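Local structure of L-threonine-O-3-phosphate decarboxylase (Porphyromonas gingivalis, 3FKD) at residues A[57-62]-A[70-75]; A[63-68]-A[208-213]; A[265-270]-A[330-335]. The protein probably decarboxylates L-threonine O-3-phosphate as a pyridoxal 5'-phosphate-dependent lyase. All coordinates share one frame; numbering follows the deposited sequence.

Interaction 1. Residues A[57-62]-A[70-75]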
loop_
_atom_site.group_PDB
_atom_site.type_symbol
_atom_site.label_atom_id
_atom_site.label_comp_id
_atom_site.label_asym_id
_atom_site.label_seq_id
_atom_site.Cartn_x
_atom_site.Cartn_y
_atom_site.Cartn_z
ATOM N N GLN A 57 -10.732 13.612 7.226
ATOM C CA GLN A 57 -11.540 14.748 7.649
ATOM C C GLN A 57 -11.844 15.713 6.483
ATOM O O GLN A 57 -13.002 16.028 6.235
ATOM C CB GLN A 57 -10.871 15.437 8.841
ATOM C CG GLN A 57 -11.448 16.765 9.271
ATOM C CD GLN A 57 -12.853 16.649 9.825
ATOM O OE1 GLN A 57 -13.849 16.655 9.075
ATOM N NE2 GLN A 57 -12.949 16.565 11.157
HETATM N N MSE A 58 -10.832 16.159 5.748
HETATM C CA MSE A 58 -11.081 17.083 4.631
HETATM C C MSE A 58 -11.869 16.475 3.448
HETATM O O MSE A 58 -12.483 17.208 2.669
HETATM C CB MSE A 58 -9.786 17.656 4.079
HETATM C CG MSE A 58 -8.797 18.190 5.113
HETATM SE SE MSE A 58 -7.152 18.457 4.093
HETATM C CE MSE A 58 -5.806 18.353 5.462
ATOM N N LEU A 59 -11.820 15.157 3.279
ATOM C CA LEU A 59 -12.607 14.522 2.249
ATOM C C LEU A 59 -14.065 14.555 2.674
ATOM O O LEU A 59 -14.934 14.945 1.922
ATOM C CB LEU A 59 -12.138 13.081 2.028
ATOM C CG LEU A 59 -10.827 12.876 1.255
ATOM C CD1 LEU A 59 -10.356 11.423 1.282
ATOM C CD2 LEU A 59 -10.965 13.398 -0.186
ATOM N N ALA A 60 -14.328 14.150 3.905
ATOM C CA ALA A 60 -15.684 14.121 4.414
ATOM C C ALA A 60 -16.379 15.454 4.149
ATOM O O ALA A 60 -17.488 15.494 3.612
ATOM C CB ALA A 60 -15.671 13.816 5.894
ATOM N N LYS A 61 -15.706 16.542 4.514
ATOM C CA LYS A 61 -16.287 17.869 4.414
ATOM C C LYS A 61 -16.539 18.265 2.980
ATOM O O LYS A 61 -17.582 18.839 2.640
ATOM C CB LYS A 61 -15.358 18.890 5.069
ATOM C CG LYS A 61 -16.009 20.231 5.328
ATOM C CD LYS A 61 -15.082 21.153 6.128
ATOM C CE LYS A 61 -15.351 22.629 5.817
ATOM N NZ LYS A 61 -14.111 23.463 5.936
ATOM N N ARG A 62 -15.559 17.978 2.135
ATOM C CA ARG A 62 -15.654 18.310 0.732
ATOM C C ARG A 62 -16.809 17.532 0.082
ATOM O O ARG A 62 -17.492 18.036 -0.792
ATOM C CB ARG A 62 -14.327 17.977 0.047
ATOM C CG ARG A 62 -14.323 18.214 -1.460
ATOM C CD ARG A 62 -13.980 19.685 -1.767
ATOM N NE ARG A 62 -14.135 19.984 -3.188
ATOM C CZ ARG A 62 -14.965 20.905 -3.682
ATOM N NH1 ARG A 62 -15.714 21.643 -2.865
ATOM N NH2 ARG A 62 -15.037 21.094 -4.999
ATOM N N ILE A 70 -15.712 8.031 5.482
ATOM C CA ILE A 70 -14.572 7.923 4.571
ATOM C C ILE A 70 -13.478 7.028 5.136
ATOM O O ILE A 70 -13.282 6.910 6.335
ATOM C CB ILE A 70 -13.978 9.303 4.096
ATOM C CG1 ILE A 70 -14.770 9.879 2.921
ATOM C CG2 ILE A 70 -12.552 9.149 3.594
ATOM C CD1 ILE A 70 -16.042 10.617 3.277
ATOM N N LEU A 71 -12.762 6.383 4.249
ATOM C CA LEU A 71 -11.646 5.569 4.653
ATOM C C LEU A 71 -10.644 5.685 3.523
ATOM O O LEU A 71 -10.896 5.187 2.408
ATOM C CB LEU A 71 -12.079 4.107 4.847
ATOM C CG LEU A 71 -10.887 3.163 5.058
ATOM C CD1 LEU A 71 -10.542 3.037 6.491
ATOM C CD2 LEU A 71 -11.155 1.784 4.462
ATOM N N VAL A 72 -9.555 6.384 3.792
ATOM C CA VAL A 72 -8.479 6.525 2.843
ATOM C C VAL A 72 -7.763 5.192 2.650
ATOM O O VAL A 72 -7.515 4.483 3.573
ATOM C CB VAL A 72 -7.505 7.691 3.218
ATOM C CG1 VAL A 72 -6.425 7.887 2.160
ATOM C CG2 VAL A 72 -8.283 8.981 3.420
ATOM N N THR A 73 -7.410 4.883 1.421
ATOM C CA THR A 73 -6.894 3.577 1.088
ATOM C C THR A 73 -5.578 3.699 0.293
ATOM O O THR A 73 -5.277 4.761 -0.218
ATOM C CB THR A 73 -7.989 2.763 0.328
ATOM O OG1 THR A 73 -7.712 1.378 0.461
ATOM C CG2 THR A 73 -8.048 3.136 -1.129
ATOM N N ASN A 74 -4.777 2.644 0.246
ATOM C CA ASN A 74 -3.556 2.602 -0.547
ATOM C C ASN A 74 -3.859 2.385 -2.043
ATOM O O ASN A 74 -3.439 1.385 -2.593
ATOM C CB ASN A 74 -2.670 1.462 -0.058
ATOM C CG ASN A 74 -1.241 1.509 -0.595
ATOM O OD1 ASN A 74 -0.702 2.538 -0.884
ATOM N ND2 ASN A 74 -0.604 0.338 -0.653
ATOM N N GLY A 75 -4.543 3.321 -2.698
ATOM C CA GLY A 75 -4.980 3.113 -4.071
ATOM C C GLY A 75 -6.400 2.558 -4.110
ATOM O O GLY A 75 -6.870 2.024 -3.125
#

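Interaction 2. Residues A[63-68]-A[208-213]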
loop_
_atom_site.group_PDB
_atom_site.type_symbol
_atom_site.label_atom_id
_atom_site.label_comp_id
_atom_site.label_asym_id
_atom_site.label_seq_id
_atom_site.Cartn_x
_atom_site.Cartn_y
_atom_site.Cartn_z
ATOM N N ASN A 63 -17.005 16.291 0.521
ATOM C CA ASN A 63 -17.995 15.404 -0.054
ATOM C C ASN A 63 -19.343 15.410 0.666
ATOM O O ASN A 63 -20.195 14.561 0.385
ATOM C CB ASN A 63 -17.421 13.985 -0.137
ATOM C CG ASN A 63 -16.277 13.877 -1.151
ATOM O OD1 ASN A 63 -15.287 13.171 -0.924
ATOM N ND2 ASN A 63 -16.415 14.576 -2.273
ATOM N N SER A 64 -19.526 16.365 1.586
ATOM C CA SER A 64 -20.746 16.471 2.380
ATOM C C SER A 64 -21.084 15.205 3.165
ATOM O O SER A 64 -22.258 14.888 3.329
ATOM C CB SER A 64 -21.944 16.787 1.488
ATOM O OG SER A 64 -22.105 18.172 1.283
ATOM N N VAL A 65 -20.072 14.503 3.667
ATOM C CA VAL A 65 -20.289 13.218 4.301
ATOM C C VAL A 65 -19.666 13.259 5.674
ATOM O O VAL A 65 -18.867 14.141 5.961
ATOM C CB VAL A 65 -19.689 12.065 3.454
ATOM C CG1 VAL A 65 -19.641 10.793 4.249
ATOM C CG2 VAL A 65 -20.534 11.840 2.223
ATOM N N ASP A 66 -20.044 12.334 6.542
ATOM C CA ASP A 66 -19.443 12.292 7.868
ATOM C C ASP A 66 -18.016 11.766 7.852
ATOM O O ASP A 66 -17.620 10.994 6.980
ATOM C CB ASP A 66 -20.302 11.463 8.826
ATOM C CG ASP A 66 -21.727 12.020 8.966
ATOM O OD1 ASP A 66 -21.981 13.156 8.495
ATOM O OD2 ASP A 66 -22.589 11.328 9.553
ATOM N N ASN A 67 -17.243 12.208 8.834
ATOM C CA ASN A 67 -15.899 11.711 9.053
ATOM C C ASN A 67 -15.910 10.179 9.101
ATOM O O ASN A 67 -14.986 9.528 8.610
ATOM C CB ASN A 67 -15.392 12.264 10.373
ATOM C CG ASN A 67 -13.911 12.546 10.361
ATOM O OD1 ASN A 67 -13.078 11.646 10.511
ATOM N ND2 ASN A 67 -13.567 13.825 10.188
ATOM N N ASN A 68 -16.964 9.638 9.715
ATOM C CA ASN A 68 -17.223 8.217 9.834
ATOM C C ASN A 68 -17.370 7.459 8.506
ATOM O O ASN A 68 -17.343 6.223 8.467
ATOM C CB ASN A 68 -18.556 8.036 10.549
ATOM C CG ASN A 68 -18.439 8.150 12.026
ATOM O OD1 ASN A 68 -17.386 7.838 12.611
ATOM N ND2 ASN A 68 -19.526 8.591 12.668
ATOM N N TYR A 208 -10.063 6.183 -1.978
ATOM C CA TYR A 208 -10.839 6.108 -0.749
ATOM C C TYR A 208 -12.217 5.443 -0.844
ATOM O O TYR A 208 -12.814 5.371 -1.913
ATOM C CB TYR A 208 -10.938 7.477 -0.041
ATOM C CG TYR A 208 -11.615 8.567 -0.831
ATOM C CD1 TYR A 208 -12.992 8.762 -0.749
ATOM C CD2 TYR A 208 -10.880 9.406 -1.652
ATOM C CE1 TYR A 208 -13.626 9.751 -1.486
ATOM C CE2 TYR A 208 -11.486 10.397 -2.369
ATOM C CZ TYR A 208 -12.864 10.568 -2.286
ATOM O OH TYR A 208 -13.458 11.562 -3.004
ATOM N N ILE A 209 -12.698 4.954 0.309
ATOM C CA ILE A 209 -14.039 4.372 0.412
ATOM C C ILE A 209 -15.050 5.340 1.042
ATOM O O ILE A 209 -14.752 6.001 2.037
ATOM C CB ILE A 209 -14.022 3.025 1.176
ATOM C CG1 ILE A 209 -13.020 2.074 0.540
ATOM C CG2 ILE A 209 -15.389 2.385 1.178
ATOM C CD1 ILE A 209 -12.819 0.761 1.290
ATOM N N VAL A 210 -16.220 5.447 0.410
ATOM C CA VAL A 210 -17.404 6.098 0.981
ATOM C C VAL A 210 -18.475 5.024 1.293
ATOM O O VAL A 210 -18.957 4.316 0.388
ATOM C CB VAL A 210 -18.042 7.132 0.002
ATOM C CG1 VAL A 210 -19.194 7.894 0.688
ATOM C CG2 VAL A 210 -17.006 8.121 -0.529
ATOM N N ALA A 211 -18.863 4.901 2.553
ATOM C CA ALA A 211 -19.978 4.032 2.859
ATOM C C ALA A 211 -20.714 4.474 4.115
ATOM O O ALA A 211 -20.223 5.309 4.862
ATOM C CB ALA A 211 -19.497 2.613 2.979
ATOM N N ASN A 212 -21.910 3.934 4.339
ATOM C CA ASN A 212 -22.619 4.235 5.576
ATOM C C ASN A 212 -21.845 3.526 6.681
ATOM O O ASN A 212 -21.196 2.527 6.428
ATOM C CB ASN A 212 -24.049 3.760 5.497
ATOM N N LYS A 213 -21.880 4.035 7.902
ATOM C CA LYS A 213 -20.933 3.557 8.908
ATOM C C LYS A 213 -21.163 2.138 9.488
ATOM O O LYS A 213 -20.269 1.552 10.085
ATOM C CB LYS A 213 -20.710 4.610 10.008
ATOM C CG LYS A 213 -21.964 5.177 10.641
ATOM C CD LYS A 213 -21.579 6.135 11.771
ATOM C CE LYS A 213 -20.611 5.433 12.753
ATOM N NZ LYS A 213 -20.138 6.248 13.931
#

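Interaction 3. Residues A[265-270]-A[330-335]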
loop_
_atom_site.group_PDB
_atom_site.type_symbol
_atom_site.label_atom_id
_atom_site.label_comp_id
_atom_site.label_asym_id
_atom_site.label_seq_id
_atom_site.Cartn_x
_atom_site.Cartn_y
_atom_site.Cartn_z
ATOM N N ASN A 265 -13.835 4.168 -37.533
ATOM C CA ASN A 265 -14.830 3.316 -38.142
ATOM C C ASN A 265 -14.673 3.352 -39.679
ATOM O O ASN A 265 -14.840 2.335 -40.373
ATOM C CB ASN A 265 -16.239 3.710 -37.703
ATOM C CG ASN A 265 -16.594 3.193 -36.313
ATOM O OD1 ASN A 265 -16.228 2.089 -35.934
ATOM N ND2 ASN A 265 -17.326 3.999 -35.554
ATOM N N ARG A 266 -14.308 4.512 -40.203
ATOM C CA ARG A 266 -14.106 4.641 -41.632
ATOM C C ARG A 266 -13.129 3.604 -42.125
ATOM O O ARG A 266 -13.199 3.181 -43.287
ATOM C CB ARG A 266 -13.553 6.012 -41.987
ATOM C CG ARG A 266 -14.592 7.073 -42.036
ATOM C CD ARG A 266 -14.034 8.190 -42.813
ATOM N NE ARG A 266 -15.054 9.183 -43.104
ATOM C CZ ARG A 266 -14.793 10.366 -43.627
ATOM N NH1 ARG A 266 -13.539 10.693 -43.923
ATOM N NH2 ARG A 266 -15.787 11.202 -43.852
ATOM N N LEU A 267 -12.193 3.228 -41.260
ATOM C CA LEU A 267 -11.213 2.230 -41.639
ATOM C C LEU A 267 -11.938 0.935 -41.919
ATOM O O LEU A 267 -12.946 0.635 -41.276
ATOM C CB LEU A 267 -10.134 2.048 -40.558
ATOM C CG LEU A 267 -8.843 2.823 -40.875
ATOM C CD1 LEU A 267 -9.171 4.241 -41.276
ATOM C CD2 LEU A 267 -7.831 2.775 -39.732
ATOM N N ASP A 268 -11.448 0.192 -42.908
ATOM C CA ASP A 268 -11.983 -1.136 -43.180
ATOM C C ASP A 268 -11.186 -2.258 -42.504
ATOM O O ASP A 268 -9.963 -2.349 -42.639
ATOM C CB ASP A 268 -12.113 -1.383 -44.677
ATOM C CG ASP A 268 -13.541 -1.149 -45.186
ATOM O OD1 ASP A 268 -13.771 -0.185 -45.987
ATOM O OD2 ASP A 268 -14.436 -1.934 -44.761
ATOM N N GLY A 269 -11.898 -3.110 -41.775
ATOM C CA GLY A 269 -11.273 -4.219 -41.107
ATOM C C GLY A 269 -11.282 -3.999 -39.611
ATOM O O GLY A 269 -10.851 -4.877 -38.859
ATOM N N VAL A 270 -11.747 -2.821 -39.187
ATOM C CA VAL A 270 -11.889 -2.522 -37.776
ATOM C C VAL A 270 -13.220 -1.893 -37.413
ATOM O O VAL A 270 -13.741 -1.037 -38.118
ATOM C CB VAL A 270 -10.750 -1.647 -37.206
ATOM C CG1 VAL A 270 -9.424 -2.197 -37.604
ATOM C CG2 VAL A 270 -10.900 -0.179 -37.627
ATOM N N LEU A 330 -2.073 10.596 -36.360
ATOM C CA LEU A 330 -0.923 9.772 -36.660
ATOM C C LEU A 330 -1.081 8.295 -36.229
ATOM O O LEU A 330 -0.354 7.413 -36.707
ATOM C CB LEU A 330 0.277 10.398 -35.990
ATOM C CG LEU A 330 1.602 9.682 -36.135
ATOM C CD1 LEU A 330 1.773 9.196 -37.568
ATOM C CD2 LEU A 330 2.714 10.653 -35.697
ATOM N N PHE A 331 -2.032 8.020 -35.344
ATOM C CA PHE A 331 -2.318 6.647 -34.967
ATOM C C PHE A 331 -3.196 5.983 -36.025
ATOM O O PHE A 331 -3.121 4.781 -36.252
ATOM C CB PHE A 331 -2.976 6.614 -33.584
ATOM C CG PHE A 331 -3.611 5.308 -33.241
ATOM C CD1 PHE A 331 -3.097 4.522 -32.234
ATOM C CD2 PHE A 331 -4.739 4.871 -33.912
ATOM C CE1 PHE A 331 -3.700 3.311 -31.903
ATOM C CE2 PHE A 331 -5.339 3.664 -33.603
ATOM C CZ PHE A 331 -4.826 2.888 -32.602
ATOM N N ILE A 332 -4.032 6.783 -36.675
ATOM C CA ILE A 332 -4.855 6.295 -37.777
ATOM C C ILE A 332 -4.040 5.792 -38.999
ATOM O O ILE A 332 -4.395 4.800 -39.618
ATOM C CB ILE A 332 -5.834 7.365 -38.236
ATOM C CG1 ILE A 332 -6.784 7.715 -37.108
ATOM C CG2 ILE A 332 -6.606 6.886 -39.487
ATOM C CD1 ILE A 332 -7.991 6.847 -37.105
ATOM N N LYS A 333 -2.960 6.481 -39.353
ATOM C CA LYS A 333 -2.079 5.989 -40.404
ATOM C C LYS A 333 -1.387 4.730 -39.907
ATOM O O LYS A 333 -1.408 3.696 -40.570
ATOM C CB LYS A 333 -1.070 7.054 -40.789
ATOM C CG LYS A 333 -1.768 8.341 -41.156
ATOM C CD LYS A 333 -0.941 9.263 -42.054
ATOM C CE LYS A 333 -1.840 10.345 -42.653
ATOM N NZ LYS A 333 -1.125 11.648 -42.905
ATOM N N ALA A 334 -0.794 4.820 -38.725
ATOM C CA ALA A 334 -0.145 3.684 -38.115
ATOM C C ALA A 334 -1.029 2.457 -38.289
ATOM O O ALA A 334 -0.572 1.408 -38.716
ATOM C CB ALA A 334 0.106 3.959 -36.651
ATOM N N LEU A 335 -2.305 2.594 -37.966
ATOM C CA LEU A 335 -3.237 1.480 -38.063
ATOM C C LEU A 335 -3.538 1.041 -39.539
ATOM O O LEU A 335 -3.429 -0.149 -39.902
ATOM C CB LEU A 335 -4.515 1.831 -37.290
ATOM C CG LEU A 335 -5.606 0.767 -37.183
ATOM C CD1 LEU A 335 -5.016 -0.527 -36.722
ATOM C CD2 LEU A 335 -6.700 1.257 -36.252
#

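Interaction 1. Residues A[57-62]-A[70-75]
Leu59 and Ala60, on the last turns of helix 53-62, lie against Ile70 and Val72 of strand 70-73, the edge strand within this chain of the large mixed sheet of a fold-type I pyridoxal-phosphate enzyme. The contact illustrates how a helix can cover a sheet margin by apolar packing, with no polar bond between the two. Leu59 supplies one methyl for two partners: CD1 is 3.9 Å from Ile70 CG2 and also 3.9 Å from Val72 CG2. Its side chain crosses both partners at nearly a right angle, bridging residues two apart along the strand. An extended chi2 of 171° carries CD1 outward from the helix to reach them. Leu240 of helix 230-241 and Tyr208 of strand 207-210 also touch Leu59, so the leucine is enclosed by several elements. The strand itself is fixed by backbone bonding of Leu71 to Ile209 and of Thr73 to Gly207. The axes of helix segment 57-62 and strand 70-73 approach to 8.5 Å, with 129° between their directions, and Ile70 closes much of that interval. Its CG2 serves Leu59, whereas its CD1 turns to the helix backbone at Ala60, lying 3.7 Å from Ala60 CA and 4.1 Å from Ala60 CB.

Interaction 2. Residues A[63-68]-A[208-213]
A Schellman motif ends helix 53-62, and the loop that follows it runs over strand 207-210 and the start of helix 213-220, where Asn63 meets Tyr208, Val65 meets Val210 and Asn68 meets Lys213. The motif turns the chain at Ser64, whose phi is positive (56°); Val65 N bonds to Ala60 O and Ser64 N to Lys61 O. The loop meets the other segment at three places. Asn63 and Tyr208 come from opposite directions, with Asn63 OD1 3.2 Å from Tyr208 OH and the amide tilted 28° from the ring plane. The phenol ring also meets that of Tyr193 on the adjacent strand. In the middle, Val65 CG2 and Val210 CG1 make a loose apolar contact at 4.4 Å, and Ile183 touches both valines. The outer end is exposed: Lys213 bends at chi3 (-53°) and lays its chain obliquely over Asn68, with Lys213 CD 3.8 Å from Asn68 CB. Backbone bonds of Tyr208 with Tyr193 and of Ile209 with Leu71 hold the strand between two antiparallel neighbours. A single antiparallel strand in an otherwise parallel seven-stranded sheet is the hallmark of the large domain of fold-type I pyridoxal-phosphate enzymes.

Interaction 3. Residues A[265-270]-A[330-335]
Leu267 holds an unusual chi1 of -99°, off the staggered positions, and in this setting its two methyls divide between Ile332 and Leu335. Leu335 turns its CG away from its backbone N (chi1 -176°), which carries the branch point out toward Leu267. Leu267 CD2 thus sits 3.9 Å from Leu335 CG and 4.0 Å from Leu335 CD2, while the other branch, Leu267 CD1, comes within 4.1 Å of Ile332 CG2. The same CD2 methyl also rests 4.0 Å from Ile332 O, so it touches the helix backbone as well as the side chains. Both pairs meet at a slant, and the interface is purely one of van der Waals contact.

The setting is the C-terminal domain, in which helices 250-266 and 325-339 cover a mixed five-stranded sheet. Leu267 lies at the C-terminal end of helix 250-266, and the turn after it leads into strand 270-272, an outermost strand of that sheet within this chain. Gly269 accommodates the turn with a phi of 110°, at which a side-chain CB would press on the carbonyl O of Asp268. Two bonds pin this link: Asn265 OD1 accepts one from Val272 N, and the backbone of Gly269 pairs with Lys285.

Second-shell packing fixes the other partner. Ile332 also rests on Ala263 and Leu264 of helix 250-266, and Leu335 is buried among Leu264, Leu282 of strand 279-284 and Leu292 of helix 289-298. One turn before Leu335, the ring of Phe331 meets Phe260 edge-to-face and packs on Met302 and Ile304. Within helix 325-339, Leu335 N bonds to Phe331 O at 2.9 Å.

Overall arrangement
Interactions 1 and 2 have centres about 7 Å apart. Helix 53-62 belongs to interaction 1 and the loop after it to interaction 2, and their strands 70-73 and 207-210 are neighbours in the larger sheet. Interaction 3 is centred about 43 and 45 Å from their centres, in the C-terminal domain on the far side of the chain's centre. Chemistry follows place: interactions 1 and 3 are mostly buried and wholly apolar between side chains, whereas interaction 2 mixes a polar Asn63-Tyr208 approach and a valine pair with an exposed asparagine and lysine at its outer end. Interaction 1 closes a helix on a sheet edge; interaction 3 joins a helix-to-strand turn to a helix.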